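Local structure of aerobactin synthase IucA (Klebsiella pneumoniae subsp. pneumoniae, 5JM8) at residues 262-265 / 266-269; 117-120 / 121-125; 203-206 / 207-211. The protein catalyses an early step of aerobactin siderophore assembly, probably using ATP to activate citrate for amide bond formation with a hydroxamate derivative of lysine. All coordinates share one frame; numbering follows the deposited sequence.

Overall arrangement
All three contacts are local, each made within one continuous run of residues, and they differ mainly in where that run lies. Interaction 1 is fully buried, in the loop entering strand 267-269, and turns S264, R266 and S267 to the ATP phosphates. Interactions 2 and 3 are helical: 117-124 ends helix 101-124, partly open to solvent, with R125 after it, and 203-211 covers the C-terminal part of helix 198-209, mostly buried; each touches a neighbouring subunit. Weak amide–carboxylate bonds mark interaction 2; an amide over a ring and a water bridge mark interaction 3. The centre of interaction 1 lies about 19 and 20 Å from those of interactions 2 and 3.

Interaction 1: 262-265 / 266-269; sequences TTSS and RSLY. With ATP (adenosine-5'-triphosphate), chain I.
R266 and S264 carry the phosphate contacts of this turn. The R266 guanidinium sets its edge toward PB of ATP: NE donates to O1B (3.2 Å) and NH1 to O2B (3.2 Å), with a weak third bond from NH1 to O1B, so two nitrogens share two oxygens of one phosphate. The chain runs extended from CG to NE and carries the charge out to the beta phosphate; NH2 reaches R290 O weakly. S264 OG, held between its own backbone N and carbonyl carbon (chi1 53°), donates to O1G of ATP at 2.6 Å. S267 OG also faces O1G, but implausibly closely, so the place of O1G, and with it the S264 bond length, is less sure. The backbone shapes the loop. S265 N bonds back to T262 O (2.7 Å), closing a type I turn, and R266 N then reaches S264 O (2.6 Å) across S265, whose phi of 66° and psi of -52° make a classic gamma turn. T262 N bonds S267 O (2.9 Å), and T262 OG1 lies equally near this oxygen. Packing is light: T262 CG2 lies 4.0 Å from Y269 CB, the two side chains crossing at about a right angle, and L268 CD1 rests on S265 O. K278, R349 and N489 also bond ATP. Tight successive turns joining antiparallel strands 258-261 and 267-269 thus form a phosphate-binding hairpin loop in the ATP site of this NIS synthetase.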
loop_
_atom_site.group_PDB
_atom_site.type_symbol
_atom_site.label_atom_id
_atom_site.label_comp_id
_atom_site.label_asym_id
_atom_site.label_seq_id
_atom_site.Cartn_x
_atom_site.Cartn_y
_atom_site.Cartn_z
ATOM N N THR A 262 -19.663 13.781 1.470
ATOM C CA THR A 262 -19.479 13.549 2.897
ATOM C C THR A 262 -20.804 13.703 3.638
ATOM O O THR A 262 -21.855 13.842 3.012
ATOM C CB THR A 262 -18.436 14.515 3.494
ATOM O OG1 THR A 262 -18.933 15.859 3.448
ATOM C CG2 THR A 262 -17.131 14.428 2.718
ATOM N N THR A 263 -20.746 13.673 4.966
ATOM C CA THR A 263 -21.937 13.779 5.807
ATOM C C THR A 263 -22.842 14.954 5.423
ATOM O O THR A 263 -24.061 14.883 5.584
ATOM C CB THR A 263 -21.556 13.929 7.296
ATOM O OG1 THR A 263 -20.426 14.802 7.419
ATOM C CG2 THR A 263 -21.214 12.576 7.905
ATOM N N SER A 264 -22.241 16.024 4.909
ATOM C CA SER A 264 -22.977 17.242 4.578
ATOM C C SER A 264 -23.419 17.273 3.118
ATOM O O SER A 264 -24.026 18.248 2.670
ATOM C CB SER A 264 -22.120 18.471 4.874
ATOM O OG SER A 264 -20.863 18.375 4.231
ATOM N N SER A 265 -23.094 16.211 2.384
ATOM C CA SER A 265 -23.485 16.046 0.980
ATOM C C SER A 265 -22.840 17.071 0.040
ATOM O O SER A 265 -22.259 16.693 -0.977
ATOM C CB SER A 265 -25.009 16.112 0.832
ATOM O OG SER A 265 -25.642 15.081 1.570
ATOM N N ARG A 266 -22.945 18.357 0.362
ATOM C CA ARG A 266 -22.419 19.394 -0.524
ATOM C C ARG A 266 -20.904 19.479 -0.465
ATOM O O ARG A 266 -20.282 20.089 -1.335
ATOM C CB ARG A 266 -23.025 20.759 -0.189
ATOM C CG ARG A 266 -22.747 21.285 1.214
ATOM C CD ARG A 266 -23.124 22.759 1.281
ATOM N NE ARG A 266 -23.219 23.283 2.641
ATOM C CZ ARG A 266 -23.575 24.532 2.926
ATOM N NH1 ARG A 266 -23.640 24.937 4.186
ATOM N NH2 ARG A 266 -23.865 25.383 1.950
ATOM N N SER A 267 -20.314 18.869 0.558
ATOM C CA SER A 267 -18.866 18.816 0.677
ATOM C C SER A 267 -18.357 17.473 0.180
ATOM O O SER A 267 -18.790 16.422 0.653
ATOM C CB SER A 267 -18.430 19.054 2.120
ATOM O OG SER A 267 -18.761 20.370 2.530
ATOM N N LEU A 268 -17.442 17.527 -0.783
ATOM C CA LEU A 268 -16.894 16.328 -1.408
ATOM C C LEU A 268 -15.459 16.060 -0.959
ATOM O O LEU A 268 -14.727 16.983 -0.608
ATOM C CB LEU A 268 -16.940 16.461 -2.930
ATOM C CG LEU A 268 -18.280 16.205 -3.628
ATOM C CD1 LEU A 268 -19.405 17.022 -3.022
ATOM C CD2 LEU A 268 -18.154 16.492 -5.119
ATOM N N TYR A 269 -15.070 14.788 -0.988
ATOM C CA TYR A 269 -13.727 14.369 -0.599
ATOM C C TYR A 269 -13.070 13.521 -1.687
ATOM O O TYR A 269 -13.694 12.626 -2.254
ATOM C CB TYR A 269 -13.783 13.593 0.720
ATOM C CG TYR A 269 -12.510 12.852 1.075
ATOM C CD1 TYR A 269 -11.361 13.538 1.447
ATOM C CD2 TYR A 269 -12.467 11.464 1.055
ATOM C CE1 TYR A 269 -10.200 12.860 1.780
ATOM C CE2 TYR A 269 -11.312 10.778 1.387
ATOM C CZ TYR A 269 -10.183 11.478 1.748
ATOM O OH TYR A 269 -9.037 10.789 2.076
HETATM P PG ATP I . -19.556 21.117 5.892
HETATM O O1G ATP I . -19.176 20.357 4.647
HETATM O O2G ATP I . -19.077 20.465 7.167
HETATM O O3G ATP I . -19.251 22.594 5.826
HETATM P PB ATP I . -22.257 22.119 6.288
HETATM O O1B ATP I . -23.490 21.812 5.475
HETATM O O2B ATP I . -21.623 23.489 6.191
HETATM O O3B ATP I . -21.165 20.960 5.989
HETATM P PA ATP I . -23.858 22.323 8.654
HETATM O O1A ATP I . -24.350 23.593 8.005
HETATM O O2A ATP I . -23.482 22.326 10.115
HETATM O O3A ATP I . -22.574 21.796 7.836
HETATM O "O5'" ATP I . -24.922 21.139 8.439
HETATM C "C5'" ATP I . -24.604 19.856 8.969
HETATM C "C4'" ATP I . -25.202 18.734 8.134
HETATM O "O4'" ATP I . -24.887 17.493 8.768
HETATM C "C3'" ATP I . -26.717 18.814 8.013
HETATM O "O3'" ATP I . -27.097 18.691 6.637
HETATM C "C2'" ATP I . -27.255 17.659 8.837
HETATM O "O2'" ATP I . -28.322 16.983 8.174
HETATM C "C1'" ATP I . -26.068 16.727 9.016
HETATM N N9 ATP I . -26.009 16.166 10.384
HETATM C C8 ATP I . -26.047 14.853 10.660
HETATM N N7 ATP I . -25.975 14.641 11.999
HETATM C C5 ATP I . -25.886 15.843 12.592
HETATM C C6 ATP I . -25.777 16.330 13.982
HETATM N N6 ATP I . -25.751 15.440 15.002
HETATM N N1 ATP I . -25.708 17.667 14.179
HETATM C C2 ATP I . -25.734 18.543 13.156
HETATM N N3 ATP I . -25.831 18.162 11.869
HETATM C C4 ATP I . -25.910 16.851 11.526
#

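Interaction 2: 117-120 / 121-125; sequences HTQQ and AIDAR
A121 is tied to H117 by the regular helical bond, A121 N lying 3.1 Å from H117 O, and its methyl lies beside the carbonyl oxygens of H117 and T118. I122 repeats the step, I122 N lying 2.9 Å from T118 O. It adds a greasy contact: CD1 of I122 meets CG2 of T118 at 3.7 Å. Both methyls belong to side chains that cross at a slant; the T118 hydroxyl is turned the other way, back to S114 O, which leaves CG2 to do the touching. D123 N donates to Q119 O (3.0 Å), and here the side chains join as well. The Q119 chain starts with CG anti to the backbone N, then bends at chi2 (66°), bringing NE2 obliquely up to the carboxylate of D123, where it makes weak bonds to OD1 and OD2, each 3.3 Å away. The one to OD2 is the straighter (166° at the hydrogen), and the amide and carboxylate planes stand 41° apart. A124 N bonds weakly to both Q120 O and A121 O, while its side chain packs on H126 of the second subunit. R125 N still reaches A121 O, yet its phi and psi have left the helix, and its side chain turns to D127 and to the carbonyls of Q143 and D172. The backbone bonds of A121, I122 and D123 thus give the firm hold, with apolar packing on the T118 side; the long, weak bonds between exposed Q119 and D123 probably add little.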
loop_
_atom_site.group_PDB
_atom_site.type_symbol
_atom_site.label_atom_id
_atom_site.label_comp_id
_atom_site.label_asym_id
_atom_site.label_seq_id
_atom_site.Cartn_x
_atom_site.Cartn_y
_atom_site.Cartn_z
ATOM N N HIS A 117 -36.636 6.889 3.190
ATOM C CA HIS A 117 -35.320 6.981 2.571
ATOM C C HIS A 117 -34.272 6.282 3.426
ATOM O O HIS A 117 -33.364 5.634 2.907
ATOM C CB HIS A 117 -34.930 8.443 2.361
ATOM C CG HIS A 117 -35.860 9.189 1.455
ATOM N ND1 HIS A 117 -35.979 10.562 1.477
ATOM C CD2 HIS A 117 -36.723 8.752 0.508
ATOM C CE1 HIS A 117 -36.869 10.938 0.577
ATOM N NE2 HIS A 117 -37.336 9.859 -0.024
ATOM N N THR A 118 -34.405 6.428 4.740
ATOM C CA THR A 118 -33.497 5.791 5.683
ATOM C C THR A 118 -33.588 4.273 5.576
ATOM O O THR A 118 -32.570 3.585 5.558
ATOM C CB THR A 118 -33.802 6.211 7.132
ATOM O OG1 THR A 118 -33.633 7.626 7.268
ATOM C CG2 THR A 118 -32.875 5.499 8.112
ATOM N N GLN A 119 -34.811 3.758 5.507
ATOM C CA GLN A 119 -35.022 2.318 5.421
ATOM C C GLN A 119 -34.396 1.772 4.146
ATOM O O GLN A 119 -33.801 0.696 4.153
ATOM C CB GLN A 119 -36.517 1.985 5.468
ATOM C CG GLN A 119 -36.827 0.490 5.454
ATOM C CD GLN A 119 -36.336 -0.223 6.702
ATOM O OE1 GLN A 119 -36.720 0.121 7.820
ATOM N NE2 GLN A 119 -35.480 -1.219 6.516
ATOM N N GLN A 120 -34.530 2.523 3.056
ATOM C CA GLN A 120 -33.919 2.148 1.786
ATOM C C GLN A 120 -32.415 2.001 1.952
ATOM O O GLN A 120 -31.835 0.981 1.579
ATOM C CB GLN A 120 -34.223 3.187 0.702
ATOM C CG GLN A 120 -35.665 3.203 0.220
ATOM C CD GLN A 120 -35.932 4.310 -0.786
ATOM O OE1 GLN A 120 -35.188 5.290 -0.861
ATOM N NE2 GLN A 120 -36.995 4.157 -1.567
ATOM N N ALA A 121 -31.794 3.029 2.520
ATOM C CA ALA A 121 -30.352 3.048 2.715
ATOM C C ALA A 121 -29.900 1.875 3.576
ATOM O O ALA A 121 -28.898 1.228 3.278
ATOM C CB ALA A 121 -29.925 4.360 3.343
ATOM N N ILE A 122 -30.650 1.603 4.639
ATOM C CA ILE A 122 -30.330 0.505 5.545
ATOM C C ILE A 122 -30.372 -0.835 4.816
ATOM O O ILE A 122 -29.555 -1.718 5.082
ATOM C CB ILE A 122 -31.299 0.475 6.752
ATOM C CG1 ILE A 122 -31.029 1.679 7.662
ATOM C CG2 ILE A 122 -31.145 -0.828 7.545
ATOM C CD1 ILE A 122 -32.069 1.907 8.739
ATOM N N ASP A 123 -31.326 -0.983 3.902
ATOM C CA ASP A 123 -31.457 -2.207 3.119
ATOM C C ASP A 123 -30.417 -2.275 2.003
ATOM O O ASP A 123 -30.144 -3.348 1.466
ATOM C CB ASP A 123 -32.860 -2.314 2.518
ATOM C CG ASP A 123 -33.934 -2.563 3.566
ATOM O OD1 ASP A 123 -33.625 -3.160 4.620
ATOM O OD2 ASP A 123 -35.094 -2.163 3.331
ATOM N N ALA A 124 -29.845 -1.126 1.655
ATOM C CA ALA A 124 -28.851 -1.052 0.589
ATOM C C ALA A 124 -27.426 -1.243 1.107
ATOM O O ALA A 124 -26.544 -1.675 0.363
ATOM C CB ALA A 124 -28.964 0.282 -0.134
ATOM N N ARG A 125 -27.204 -0.912 2.377
ATOM C CA ARG A 125 -25.862 -0.926 2.959
ATOM C C ARG A 125 -25.609 -2.168 3.810
ATOM O O ARG A 125 -25.586 -2.096 5.038
ATOM C CB ARG A 125 -25.644 0.330 3.808
ATOM C CG ARG A 125 -25.648 1.635 3.014
ATOM C CD ARG A 125 -24.451 1.745 2.075
ATOM N NE ARG A 125 -23.185 1.640 2.794
ATOM C CZ ARG A 125 -22.574 2.656 3.396
ATOM N NH1 ARG A 125 -23.103 3.873 3.374
ATOM N NH2 ARG A 125 -21.428 2.453 4.026
#

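Interaction 3: 203-206 / 207-211; sequences TRFA and AENAP
N209 reaches back to F205 with both its amide and its chain. Side chain to backbone, N209 ND2 donates to F205 O at 2.7 Å in a moderately straight bond (151° at the hydrogen), the acceptor lying slightly out of the amide plane. Amide to ring, the same nitrogen sits over the centre of the F205 ring, 3.4 Å above its plane, with ring and amide planes 44° apart. The F205 ring stands there because CG is anti to the backbone N (chi1 -175°) and beside its own carbonyl carbon, which brings ring face and carbonyl oxygen to one amide nitrogen. Backbone to backbone, A207 N bonds T203 O (2.9 Å) and E208 N bonds R204 O (3.0 Å) in helical fashion, and A210 N bonds A206 O (2.8 Å). Charge and water form a third group. NE of R204 gives its proton to a water at 2.8 Å, in the guanidinium plane, and this water donates to E208 OE2 at 3.1 Å. The two charged groups do not bond directly: OE2 stands well out of the guanidinium plane. Each has a firmer partner elsewhere, R204 NH1 in a salt bridge to D275 and E208 OE2 accepting from R274 N. In the packing, F205 lies on L179, P225 and I277, while T203 packs on T203 of the third subunit and A207 on A207 of that subunit. A buried asparagine amide is thereby satisfied in part by a carbonyl late in helix 198-209, with an aromatic face beneath it, while the water bridges R204 and E208, whose charges probably attract at a distance as D275 and R274 N hold their ends.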
loop_
_atom_site.group_PDB
_atom_site.type_symbol
_atom_site.label_atom_id
_atom_site.label_comp_id
_atom_site.label_asym_id
_atom_site.label_seq_id
_atom_site.Cartn_x
_atom_site.Cartn_y
_atom_site.Cartn_z
ATOM N N THR A 203 -5.747 25.988 -11.419
ATOM C CA THR A 203 -4.753 25.283 -12.217
ATOM C C THR A 203 -4.280 24.041 -11.474
ATOM O O THR A 203 -4.272 22.942 -12.030
ATOM C CB THR A 203 -3.538 26.176 -12.540
ATOM O OG1 THR A 203 -3.957 27.292 -13.336
ATOM C CG2 THR A 203 -2.486 25.394 -13.302
ATOM N N ARG A 204 -3.883 24.223 -10.218
ATOM C CA ARG A 204 -3.435 23.112 -9.385
ATOM C C ARG A 204 -4.553 22.100 -9.189
ATOM O O ARG A 204 -4.353 20.899 -9.364
ATOM C CB ARG A 204 -2.953 23.608 -8.019
ATOM C CG ARG A 204 -2.231 22.544 -7.200
ATOM C CD ARG A 204 -1.917 23.024 -5.790
ATOM N NE ARG A 204 -3.105 23.079 -4.943
ATOM C CZ ARG A 204 -3.117 23.559 -3.704
ATOM N NH1 ARG A 204 -4.242 23.566 -3.003
ATOM N NH2 ARG A 204 -2.003 24.032 -3.164
ATOM N N PHE A 205 -5.730 22.600 -8.827
ATOM C CA PHE A 205 -6.879 21.747 -8.544
ATOM C C PHE A 205 -7.268 20.930 -9.771
ATOM O O PHE A 205 -7.500 19.727 -9.677
ATOM C CB PHE A 205 -8.066 22.594 -8.072
ATOM C CG PHE A 205 -9.262 21.786 -7.651
ATOM C CD1 PHE A 205 -9.383 21.331 -6.348
ATOM C CD2 PHE A 205 -10.268 21.485 -8.553
ATOM C CE1 PHE A 205 -10.481 20.591 -5.955
ATOM C CE2 PHE A 205 -11.369 20.744 -8.167
ATOM C CZ PHE A 205 -11.474 20.296 -6.866
ATOM N N ALA A 206 -7.326 21.590 -10.922
ATOM C CA ALA A 206 -7.677 20.919 -12.167
ATOM C C ALA A 206 -6.601 19.922 -12.574
ATOM O O ALA A 206 -6.895 18.875 -13.149
ATOM C CB ALA A 206 -7.893 21.935 -13.269
ATOM N N ALA A 207 -5.352 20.253 -12.265
ATOM C CA ALA A 207 -4.220 19.421 -12.651
ATOM C C ALA A 207 -4.182 18.112 -11.872
ATOM O O ALA A 207 -3.893 17.060 -12.435
ATOM C CB ALA A 207 -2.924 20.182 -12.452
ATOM N N GLU A 208 -4.475 18.179 -10.577
ATOM C CA GLU A 208 -4.367 17.003 -9.724
ATOM C C GLU A 208 -5.684 16.233 -9.614
ATOM O O GLU A 208 -5.746 15.213 -8.926
ATOM C CB GLU A 208 -3.875 17.407 -8.328
ATOM C CG GLU A 208 -4.854 18.227 -7.509
ATOM C CD GLU A 208 -4.259 18.693 -6.191
ATOM O OE1 GLU A 208 -3.040 18.506 -5.990
ATOM O OE2 GLU A 208 -5.012 19.237 -5.353
ATOM N N ASN A 209 -6.726 16.710 -10.294
ATOM C CA ASN A 209 -8.033 16.050 -10.262
ATOM C C ASN A 209 -8.535 15.621 -11.636
ATOM O O ASN A 209 -9.156 14.566 -11.769
ATOM C CB ASN A 209 -9.069 16.963 -9.613
ATOM C CG ASN A 209 -8.889 17.066 -8.116
ATOM O OD1 ASN A 209 -9.102 16.095 -7.390
ATOM N ND2 ASN A 209 -8.494 18.241 -7.643
ATOM N N ALA A 210 -8.280 16.444 -12.647
ATOM C CA ALA A 210 -8.662 16.116 -14.017
ATOM C C ALA A 210 -7.593 16.593 -14.996
ATOM O O ALA A 210 -7.832 17.508 -15.785
ATOM C CB ALA A 210 -10.000 16.735 -14.353
ATOM N N PRO A 211 -6.408 15.967 -14.947
ATOM C CA PRO A 211 -5.266 16.369 -15.775
ATOM C C PRO A 211 -5.581 16.376 -17.266
ATOM O O PRO A 211 -5.042 17.197 -18.005
ATOM C CB PRO A 211 -4.204 15.305 -15.472
ATOM C CG PRO A 211 -4.665 14.580 -14.281
ATOM C CD PRO A 211 -6.134 14.751 -14.164
HETATM O O HOH W 1 -5.737 22.248 -5.337
#